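PDB 4GMV: Ras-associated and pleckstrin homology domains-containing protein 1 from Homo sapiens, which mediates localized membrane signals, recruits the actin regulators EVL and VASP to the leading edge and is implicated in the control of lamellipodial dynamics. Local coordinates for residues A[27-32]-A[49-54]; A[73-78]-A[109-114]; A[179-184]-A[204-209]. All coordinates share one frame; numbering follows the deposited sequence.

Interaction 1 (A[27-32]-A[49-54]); sequences AQVKKL and DERQTV
The backbone carbonyl oxygen of K30 receives two groups from residues 49-54: the amide of E50 in a weak hydrogen bond (E50 N to K30 O 3.4 Å, 142° at the hydrogen) and a CA-H...O contact from D49. This lies at the open end of the hairpin formed by strands 31-38 and 43-49 in the ubiquitin-like Ras-associating domain, where K31 and D49 form an antiparallel non-hydrogen-bonded pair. Their side chains run side by side on one face, with K31 CD 3.8 Å from D49 CB, while K31 NZ turns to the carbonyl of E26. Beyond the bridge the chain enters a type I turn from D49 to Q52. D49 OD1 completes an Asx turn by taking the amide of R51 on its anti lone pair (2.9 Å from R51 N), and the D49 amide is bound in turn by OE1 of Q52. The R51 amide helps to orient the carboxylate, while V29 packs against the outside of the turn. With chi1 at 64°, V29 spreads its two methyls: the side chain crosses that of D49 at about a right angle, CG1 against D49 CB, and CG2 reaches E50 and R51. At the exposed margin K30 and E50 lie alongside each other, E50 OE1 meeting the aliphatic K30 CD at 3.6 Å.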
loop_
_atom_site.group_PDB
_atom_site.type_symbol
_atom_site.label_atom_id
_atom_site.label_comp_id
_atom_site.label_asym_id
_atom_site.label_seq_id
_atom_site.Cartn_x
_atom_site.Cartn_y
_atom_site.Cartn_z
ATOM N N ALA A 27 24.578 15.242 5.882
ATOM C CA ALA A 27 25.403 16.126 5.063
ATOM C C ALA A 27 26.197 15.388 3.985
ATOM O O ALA A 27 26.642 16.004 3.015
ATOM C CB ALA A 27 26.334 16.946 5.947
ATOM N N GLN A 28 26.357 14.076 4.145
ATOM C CA GLN A 28 27.210 13.287 3.247
ATOM C C GLN A 28 26.439 12.347 2.311
ATOM O O GLN A 28 27.043 11.514 1.628
ATOM C CB GLN A 28 28.258 12.510 4.054
ATOM C CG GLN A 28 27.686 11.450 4.991
ATOM C CD GLN A 28 28.526 11.235 6.242
ATOM O OE1 GLN A 28 28.034 10.711 7.241
ATOM N NE2 GLN A 28 29.793 11.644 6.196
ATOM N N VAL A 29 25.114 12.495 2.277
ATOM C CA VAL A 29 24.245 11.622 1.476
ATOM C C VAL A 29 23.594 12.362 0.291
ATOM O O VAL A 29 23.268 13.549 0.394
ATOM C CB VAL A 29 23.203 10.892 2.373
ATOM C CG1 VAL A 29 22.246 11.876 3.039
ATOM C CG2 VAL A 29 22.453 9.817 1.595
ATOM N N LYS A 30 23.429 11.652 -0.827
ATOM C CA LYS A 30 22.835 12.205 -2.047
ATOM C C LYS A 30 21.436 12.765 -1.814
ATOM O O LYS A 30 20.512 12.024 -1.475
ATOM C CB LYS A 30 22.780 11.150 -3.163
ATOM C CG LYS A 30 24.031 11.056 -4.024
ATOM C CD LYS A 30 25.014 10.017 -3.498
ATOM C CE LYS A 30 26.264 9.943 -4.363
ATOM N NZ LYS A 30 27.140 11.136 -4.189
ATOM N N LYS A 31 21.299 14.078 -1.992
ATOM C CA LYS A 31 20.013 14.756 -1.861
ATOM C C LYS A 31 19.313 14.864 -3.212
ATOM O O LYS A 31 19.955 15.069 -4.239
ATOM C CB LYS A 31 20.199 16.149 -1.254
ATOM C CG LYS A 31 20.768 16.176 0.160
ATOM C CD LYS A 31 19.802 15.577 1.177
ATOM C CE LYS A 31 20.028 16.128 2.579
ATOM N NZ LYS A 31 21.373 15.800 3.124
ATOM N N LEU A 32 17.994 14.706 -3.199
ATOM C CA LEU A 32 17.172 14.870 -4.392
ATOM C C LEU A 32 15.997 15.775 -4.047
ATOM O O LEU A 32 15.419 15.659 -2.964
ATOM C CB LEU A 32 16.668 13.505 -4.883
ATOM C CG LEU A 32 15.516 13.390 -5.894
ATOM C CD1 LEU A 32 15.981 13.653 -7.320
ATOM C CD2 LEU A 32 14.853 12.021 -5.803
ATOM N N ASP A 49 16.569 12.435 0.807
ATOM C CA ASP A 49 17.808 11.726 0.503
ATOM C C ASP A 49 17.542 10.253 0.213
ATOM O O ASP A 49 16.455 9.751 0.480
ATOM C CB ASP A 49 18.856 11.906 1.617
ATOM C CG ASP A 49 18.420 11.317 2.946
ATOM O OD1 ASP A 49 18.287 10.080 3.046
ATOM O OD2 ASP A 49 18.214 12.096 3.896
ATOM N N GLU A 50 18.552 9.563 -0.311
ATOM C CA GLU A 50 18.410 8.168 -0.730
ATOM C C GLU A 50 18.372 7.134 0.408
ATOM O O GLU A 50 18.262 5.934 0.142
ATOM C CB GLU A 50 19.493 7.802 -1.748
ATOM C CG GLU A 50 20.908 7.796 -1.186
ATOM C CD GLU A 50 21.963 7.518 -2.237
ATOM O OE1 GLU A 50 23.156 7.446 -1.865
ATOM O OE2 GLU A 50 21.608 7.371 -3.429
ATOM N N ARG A 51 18.467 7.585 1.658
ATOM C CA ARG A 51 18.334 6.683 2.807
ATOM C C ARG A 51 16.924 6.727 3.385
ATOM O O ARG A 51 16.513 5.821 4.102
ATOM C CB ARG A 51 19.339 7.031 3.915
ATOM C CG ARG A 51 20.800 6.729 3.601
ATOM C CD ARG A 51 20.961 5.333 3.015
ATOM N NE ARG A 51 22.183 5.208 2.223
ATOM C CZ ARG A 51 22.263 4.547 1.070
ATOM N NH1 ARG A 51 21.182 3.960 0.557
ATOM N NH2 ARG A 51 23.422 4.486 0.423
ATOM N N GLN A 52 16.186 7.782 3.069
ATOM C CA GLN A 52 14.924 8.052 3.748
ATOM C C GLN A 52 13.824 7.039 3.426
ATOM O O GLN A 52 13.625 6.676 2.270
ATOM C CB GLN A 52 14.464 9.486 3.472
ATOM C CG GLN A 52 15.273 10.528 4.235
ATOM C CD GLN A 52 14.687 11.926 4.147
ATOM O OE1 GLN A 52 14.506 12.472 3.062
ATOM N NE2 GLN A 52 14.394 12.515 5.299
ATOM N N THR A 53 13.151 6.558 4.469
ATOM C CA THR A 53 11.907 5.807 4.315
ATOM C C THR A 53 10.775 6.812 4.074
ATOM O O THR A 53 10.926 7.996 4.365
ATOM C CB THR A 53 11.541 4.986 5.576
ATOM O OG1 THR A 53 11.058 5.865 6.612
ATOM C CG2 THR A 53 12.718 4.177 6.080
ATOM N N VAL A 54 9.649 6.328 3.559
ATOM C CA VAL A 54 8.439 7.140 3.394
ATOM C C VAL A 54 7.996 7.728 4.734
ATOM O O VAL A 54 7.444 8.832 4.791
ATOM C CB VAL A 54 7.302 6.306 2.750
ATOM C CG1 VAL A 54 5.963 7.051 2.797
ATOM C CG2 VAL A 54 7.673 5.947 1.314
#

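Interaction 2 (A[73-78]-A[109-114]); sequences WSLVET and LIFMER
R114 folds back over S74 and V76 of strand 74-78. Its CB and CG lie beside the hydroxyl of S74, CG at 3.5 Å from S74 OG, which itself bonds the carbonyl of D72. A bend at chi2 (-75°) then carries CD to V76, 3.8 Å from its CG2, and NH1 stays against the same methyl. At the tip, NH2 forms a salt bridge with E116 of the helix that follows, while CB to CD and NH1 pack on the strand.

Under this side chain runs a regular antiparallel ladder. S74 and V76 pair with M112 and I110, exchanging four backbone hydrogen bonds; I110 N to V76 O is 2.8 Å and nearly straight at 165°, whereas S74 N to M112 O, 2.7 Å, is more bent. V76 and I110 pack on the face that also carries S74 and M112. Where the strands end, W73 is flanked on both sides of its indole: E113 CG sits over one face, 3.7 Å from the six-membered ring centroid, and F111 approaches from the opposite side. The two rings are nearly parallel, 21° apart, but slid so far that their centroids are 5.0 Å apart. W73 NE1 bonds the carbonyl of G68, which helps to hold the indole in this position.

In the Ras-associating domain, these are inner strands of the β-grasp sheet, with strand 31-38 beyond 108-112 and strand 84-87 beyond 74-79. L75 and F111 face helix 54-64, meeting V57, L61 and L58, while R114, S74 and V76 reach I87.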
loop_
_atom_site.group_PDB
_atom_site.type_symbol
_atom_site.label_atom_id
_atom_site.label_comp_id
_atom_site.label_asym_id
_atom_site.label_seq_id
_atom_site.Cartn_x
_atom_site.Cartn_y
_atom_site.Cartn_z
ATOM N N TRP A 73 -2.273 9.980 7.215
ATOM C CA TRP A 73 -1.348 10.702 6.328
ATOM C C TRP A 73 -0.475 9.736 5.578
ATOM O O TRP A 73 0.158 8.868 6.180
ATOM C CB TRP A 73 -0.458 11.700 7.084
ATOM C CG TRP A 73 -1.135 12.933 7.634
ATOM C CD1 TRP A 73 -1.240 13.311 8.972
ATOM C CD2 TRP A 73 -1.801 14.015 6.883
ATOM N NE1 TRP A 73 -1.911 14.499 9.096
ATOM C CE2 TRP A 73 -2.274 14.976 7.885
ATOM C CE3 TRP A 73 -2.043 14.273 5.536
ATOM C CZ2 TRP A 73 -2.967 16.131 7.531
ATOM C CZ3 TRP A 73 -2.740 15.452 5.193
ATOM C CH2 TRP A 73 -3.190 16.352 6.170
ATOM N N SER A 74 -0.424 9.927 4.255
ATOM C CA SER A 74 0.158 8.991 3.301
ATOM C C SER A 74 0.875 9.686 2.144
ATOM O O SER A 74 0.548 10.827 1.788
ATOM C CB SER A 74 -0.950 8.140 2.685
ATOM O OG SER A 74 -1.668 7.433 3.675
ATOM N N LEU A 75 1.854 8.986 1.568
ATOM C CA LEU A 75 2.357 9.302 0.237
ATOM C C LEU A 75 1.746 8.310 -0.729
ATOM O O LEU A 75 1.865 7.096 -0.541
ATOM C CB LEU A 75 3.884 9.233 0.162
ATOM C CG LEU A 75 4.637 10.464 0.654
ATOM C CD1 LEU A 75 6.071 10.355 0.176
ATOM C CD2 LEU A 75 4.004 11.773 0.191
ATOM N N VAL A 76 1.084 8.854 -1.744
ATOM C CA VAL A 76 0.347 8.103 -2.748
ATOM C C VAL A 76 1.044 8.304 -4.083
ATOM O O VAL A 76 1.395 9.422 -4.448
ATOM C CB VAL A 76 -1.121 8.609 -2.847
ATOM C CG1 VAL A 76 -1.820 8.082 -4.100
ATOM C CG2 VAL A 76 -1.908 8.226 -1.606
ATOM N N GLU A 77 1.251 7.209 -4.792
ATOM C CA GLU A 77 1.816 7.219 -6.129
ATOM C C GLU A 77 0.658 7.113 -7.109
ATOM O O GLU A 77 -0.296 6.387 -6.854
ATOM C CB GLU A 77 2.736 6.007 -6.286
ATOM C CG GLU A 77 3.413 5.870 -7.629
ATOM C CD GLU A 77 4.307 4.637 -7.712
ATOM O OE1 GLU A 77 3.770 3.511 -7.771
ATOM O OE2 GLU A 77 5.547 4.787 -7.730
ATOM N N THR A 78 0.723 7.831 -8.220
ATOM C CA THR A 78 -0.192 7.540 -9.315
ATOM C C THR A 78 0.627 7.067 -10.489
ATOM O O THR A 78 1.532 7.771 -10.926
ATOM C CB THR A 78 -1.036 8.752 -9.791
ATOM O OG1 THR A 78 -0.169 9.777 -10.289
ATOM C CG2 THR A 78 -1.932 9.297 -8.685
ATOM N N LEU A 109 3.101 12.375 -6.961
ATOM C CA LEU A 109 3.312 11.933 -5.600
ATOM C C LEU A 109 2.426 12.807 -4.735
ATOM O O LEU A 109 2.692 13.995 -4.572
ATOM C CB LEU A 109 4.787 12.066 -5.239
ATOM C CG LEU A 109 5.403 11.348 -4.049
ATOM C CD1 LEU A 109 5.249 9.829 -4.133
ATOM C CD2 LEU A 109 6.872 11.728 -4.009
ATOM N N ILE A 110 1.343 12.219 -4.226
ATOM C CA ILE A 110 0.347 12.959 -3.453
ATOM C C ILE A 110 0.516 12.762 -1.939
ATOM O O ILE A 110 0.606 11.643 -1.448
ATOM C CB ILE A 110 -1.099 12.614 -3.896
ATOM C CG1 ILE A 110 -1.239 12.728 -5.423
ATOM C CG2 ILE A 110 -2.094 13.542 -3.208
ATOM C CD1 ILE A 110 -2.448 12.027 -6.004
ATOM N N PHE A 111 0.589 13.879 -1.221
ATOM C CA PHE A 111 0.608 13.889 0.237
ATOM C C PHE A 111 -0.804 14.209 0.705
ATOM O O PHE A 111 -1.310 15.305 0.468
ATOM C CB PHE A 111 1.612 14.926 0.758
ATOM C CG PHE A 111 1.556 15.148 2.244
ATOM C CD1 PHE A 111 1.728 14.097 3.127
ATOM C CD2 PHE A 111 1.345 16.424 2.757
ATOM C CE1 PHE A 111 1.676 14.306 4.494
ATOM C CE2 PHE A 111 1.294 16.644 4.124
ATOM C CZ PHE A 111 1.460 15.578 4.996
ATOM N N MET A 112 -1.446 13.221 1.324
ATOM C CA MET A 112 -2.813 13.370 1.809
ATOM C C MET A 112 -3.201 12.300 2.835
ATOM O O MET A 112 -2.451 11.329 3.075
ATOM C CB MET A 112 -3.823 13.429 0.638
ATOM C CG MET A 112 -4.007 12.132 -0.151
ATOM S SD MET A 112 -5.135 12.250 -1.573
ATOM C CE MET A 112 -6.705 12.658 -0.796
ATOM N N GLU A 113 -4.353 12.542 3.456
ATOM C CA GLU A 113 -5.066 11.638 4.361
ATOM C C GLU A 113 -5.690 10.531 3.535
ATOM O O GLU A 113 -5.948 10.699 2.353
ATOM C CB GLU A 113 -6.208 12.397 5.070
ATOM C CG GLU A 113 -5.785 13.621 5.856
ATOM C CD GLU A 113 -6.640 13.855 7.087
ATOM O OE1 GLU A 113 -7.471 14.811 7.091
ATOM O OE2 GLU A 113 -6.481 13.077 8.048
ATOM N N ARG A 114 -5.973 9.409 4.175
ATOM C CA ARG A 114 -6.328 8.176 3.466
ATOM C C ARG A 114 -6.811 7.125 4.454
ATOM O O ARG A 114 -6.011 6.303 4.934
ATOM C CB ARG A 114 -5.109 7.575 2.728
ATOM C CG ARG A 114 -4.407 8.433 1.678
ATOM C CD ARG A 114 -5.157 8.567 0.363
ATOM N NE ARG A 114 -5.944 7.390 -0.001
ATOM C CZ ARG A 114 -6.227 7.038 -1.257
ATOM N NH1 ARG A 114 -5.770 7.758 -2.279
ATOM N NH2 ARG A 114 -6.961 5.960 -1.497
#

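Interaction 3 (A[179-184]-A[204-209]); sequences FLLRAS and LQLDHV
L181, at the end of strand 174-181, makes the first contact, a loose one: its CD1 lies 4.4 Å from CD1 of L206. With CG anti to the backbone nitrogen (chi1 -172°), the branch leans into the interior, where I186, V157 and I160 lie about it. L206 enters from the other segment with its CA-CB bond directed at 179-184, and both leucines rest on I261 of helix 251-266. That helix is the C-terminal one of the pleckstrin homology fold, which closes one end of the β-sandwich, so the two side chains join a strand end and an interstrand loop to the cap of the domain.

R182 and A183 then carry the chain outward into the turn toward strand 186-188, and S184 meets the second segment again. Here the backbone does most of the touching: S184 O sits against the aliphatic part of Q205, 3.3 Å from CG and 3.6 Å from CB. Beyond CG the Q205 chain is extended (chi2 177°), running past the serine side chain. S184 O is 4.1 Å from L206 N, and the two segments meet by van der Waals contact alone. In one of two conformers the S184 hydroxyl bonds that of Y187, so this bond is doubtful; Y187 is a tyrosine that ABL1 phosphorylates but that is unmodified here. In the second segment, the carbonyl of L206 accepts the amide of V209, 3.3 Å from L206 O to V209 N, as well as the ammonium of K265.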
loop_
_atom_site.group_PDB
_atom_site.type_symbol
_atom_site.label_atom_id
_atom_site.label_comp_id
_atom_site.label_asym_id
_atom_site.label_seq_id
_atom_site.Cartn_x
_atom_site.Cartn_y
_atom_site.Cartn_z
ATOM N N PHE A 179 -10.665 -17.537 -6.437
ATOM C CA PHE A 179 -9.333 -17.285 -5.873
ATOM C C PHE A 179 -9.247 -17.561 -4.372
ATOM O O PHE A 179 -10.236 -17.451 -3.640
ATOM C CB PHE A 179 -8.872 -15.848 -6.156
ATOM C CG PHE A 179 -8.701 -15.543 -7.613
ATOM C CD1 PHE A 179 -9.762 -15.046 -8.361
ATOM C CD2 PHE A 179 -7.488 -15.765 -8.240
ATOM C CE1 PHE A 179 -9.614 -14.773 -9.712
ATOM C CE2 PHE A 179 -7.328 -15.494 -9.588
ATOM C CZ PHE A 179 -8.395 -15.002 -10.327
ATOM N N LEU A 180 -8.058 -17.938 -3.922
ATOM C CA LEU A 180 -7.781 -17.961 -2.498
ATOM C C LEU A 180 -6.389 -17.447 -2.171
ATOM O O LEU A 180 -5.435 -17.657 -2.931
ATOM C CB LEU A 180 -8.045 -19.333 -1.873
ATOM C CG LEU A 180 -7.349 -20.602 -2.348
ATOM C CD1 LEU A 180 -5.947 -20.695 -1.761
ATOM C CD2 LEU A 180 -8.186 -21.801 -1.915
ATOM N N LEU A 181 -6.292 -16.754 -1.043
ATOM C CA LEU A 181 -5.031 -16.180 -0.597
ATOM C C LEU A 181 -4.353 -17.067 0.428
ATOM O O LEU A 181 -4.973 -17.482 1.422
ATOM C CB LEU A 181 -5.265 -14.803 0.001
ATOM C CG LEU A 181 -4.038 -13.964 0.350
ATOM C CD1 LEU A 181 -3.499 -13.246 -0.876
ATOM C CD2 LEU A 181 -4.438 -12.955 1.404
ATOM N N ARG A 182 -3.081 -17.360 0.170
ATOM C CA ARG A 182 -2.222 -18.025 1.145
ATOM C C ARG A 182 -0.959 -17.213 1.461
ATOM O O ARG A 182 -0.826 -16.052 1.047
ATOM C CB ARG A 182 -1.876 -19.434 0.687
ATOM C CG ARG A 182 -3.078 -20.354 0.685
ATOM C CD ARG A 182 -2.707 -21.766 1.099
ATOM N NE ARG A 182 -3.842 -22.694 1.106
ATOM C CZ ARG A 182 -5.093 -22.400 1.467
ATOM N NH1 ARG A 182 -5.424 -21.183 1.886
ATOM N NH2 ARG A 182 -6.021 -23.348 1.424
ATOM N N ALA A 183 -0.041 -17.811 2.219
ATOM C CA ALA A 183 1.211 -17.130 2.545
ATOM C C ALA A 183 2.087 -17.025 1.298
ATOM O O ALA A 183 2.736 -16.002 1.067
ATOM C CB ALA A 183 1.939 -17.855 3.670
ATOM N N SER A 184 2.116 -18.077 0.482
ATOM C CA SER A 184 2.979 -18.080 -0.704
ATOM C C SER A 184 2.471 -17.208 -1.856
ATOM O O SER A 184 3.224 -16.928 -2.795
ATOM C CB SER A 184 3.218 -19.500 -1.204
ATOM O OG SER A 184 3.763 -19.472 -2.514
ATOM N N LEU A 204 -0.327 -15.868 -8.775
ATOM C CA LEU A 204 0.862 -15.049 -8.557
ATOM C C LEU A 204 1.531 -15.331 -7.215
ATOM O O LEU A 204 0.868 -15.725 -6.253
ATOM C CB LEU A 204 0.515 -13.555 -8.603
ATOM C CG LEU A 204 0.458 -12.842 -9.952
ATOM C CD1 LEU A 204 0.207 -11.362 -9.723
ATOM C CD2 LEU A 204 1.717 -13.052 -10.785
ATOM N N GLN A 205 2.841 -15.100 -7.149
ATOM C CA GLN A 205 3.541 -15.018 -5.863
ATOM C C GLN A 205 3.829 -13.562 -5.566
ATOM O O GLN A 205 4.213 -12.820 -6.459
ATOM C CB GLN A 205 4.820 -15.856 -5.868
ATOM C CG GLN A 205 4.535 -17.350 -5.786
ATOM C CD GLN A 205 5.783 -18.223 -5.865
ATOM O OE1 GLN A 205 6.905 -17.764 -5.628
ATOM N NE2 GLN A 205 5.585 -19.497 -6.196
ATOM N N LEU A 206 3.648 -13.154 -4.316
ATOM C CA LEU A 206 3.544 -11.722 -3.988
ATOM C C LEU A 206 4.866 -10.975 -3.837
ATOM O O LEU A 206 4.873 -9.737 -3.792
ATOM C CB LEU A 206 2.685 -11.526 -2.741
ATOM C CG LEU A 206 1.359 -12.266 -2.839
ATOM C CD1 LEU A 206 0.804 -12.469 -1.442
ATOM C CD2 LEU A 206 0.376 -11.527 -3.748
ATOM N N ASP A 207 5.965 -11.727 -3.768
ATOM C CA ASP A 207 7.310 -11.180 -3.573
ATOM C C ASP A 207 7.730 -10.108 -4.582
ATOM O O ASP A 207 8.408 -9.166 -4.217
ATOM C CB ASP A 207 8.360 -12.320 -3.588
ATOM C CG ASP A 207 8.246 -13.254 -2.389
ATOM O OD1 ASP A 207 8.981 -14.262 -2.356
ATOM O OD2 ASP A 207 7.433 -12.977 -1.473
ATOM N N HIS A 208 7.373 -10.262 -5.852
ATOM C CA HIS A 208 7.793 -9.289 -6.861
ATOM C C HIS A 208 6.660 -8.450 -7.397
ATOM O O HIS A 208 6.782 -7.853 -8.473
ATOM C CB HIS A 208 8.513 -9.962 -8.018
ATOM C CG HIS A 208 9.617 -10.916 -7.592
ATOM N ND1 HIS A 208 10.778 -10.492 -7.049
ATOM C CD2 HIS A 208 9.694 -12.304 -7.651
ATOM C CE1 HIS A 208 11.564 -11.553 -6.778
ATOM N NE2 HIS A 208 10.902 -12.666 -7.149
ATOM N N VAL A 209 5.541 -8.380 -6.686
ATOM C CA VAL A 209 4.481 -7.466 -7.127
ATOM C C VAL A 209 3.939 -6.633 -6.001
ATOM O O VAL A 209 3.796 -7.111 -4.874
ATOM C CB VAL A 209 3.315 -8.182 -7.859
ATOM C CG1 VAL A 209 3.851 -9.127 -8.932
ATOM C CG2 VAL A 209 2.408 -8.920 -6.878
#

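How the interactions relate
Interactions 1 and 2 belong to the Ras-associating domain, whereas interaction 3 lies in the pleckstrin homology domain, with its nearest atoms about 10 Å from those of interaction 2. Interaction 2 joins inner strands through regular backbone bonding and a buried apolar face. Interaction 1 is a surface contact at a hairpin end, with a single weak cross-segment bond and much of its polar bonding kept within the turn. Interaction 3, partly buried, relies on sparse packing between a strand end and a loop. The first two meet directly: V54 CG1 touches L75 CB at 4.0 Å, and the helix that starts at V54 packs on the sheet of interaction 2.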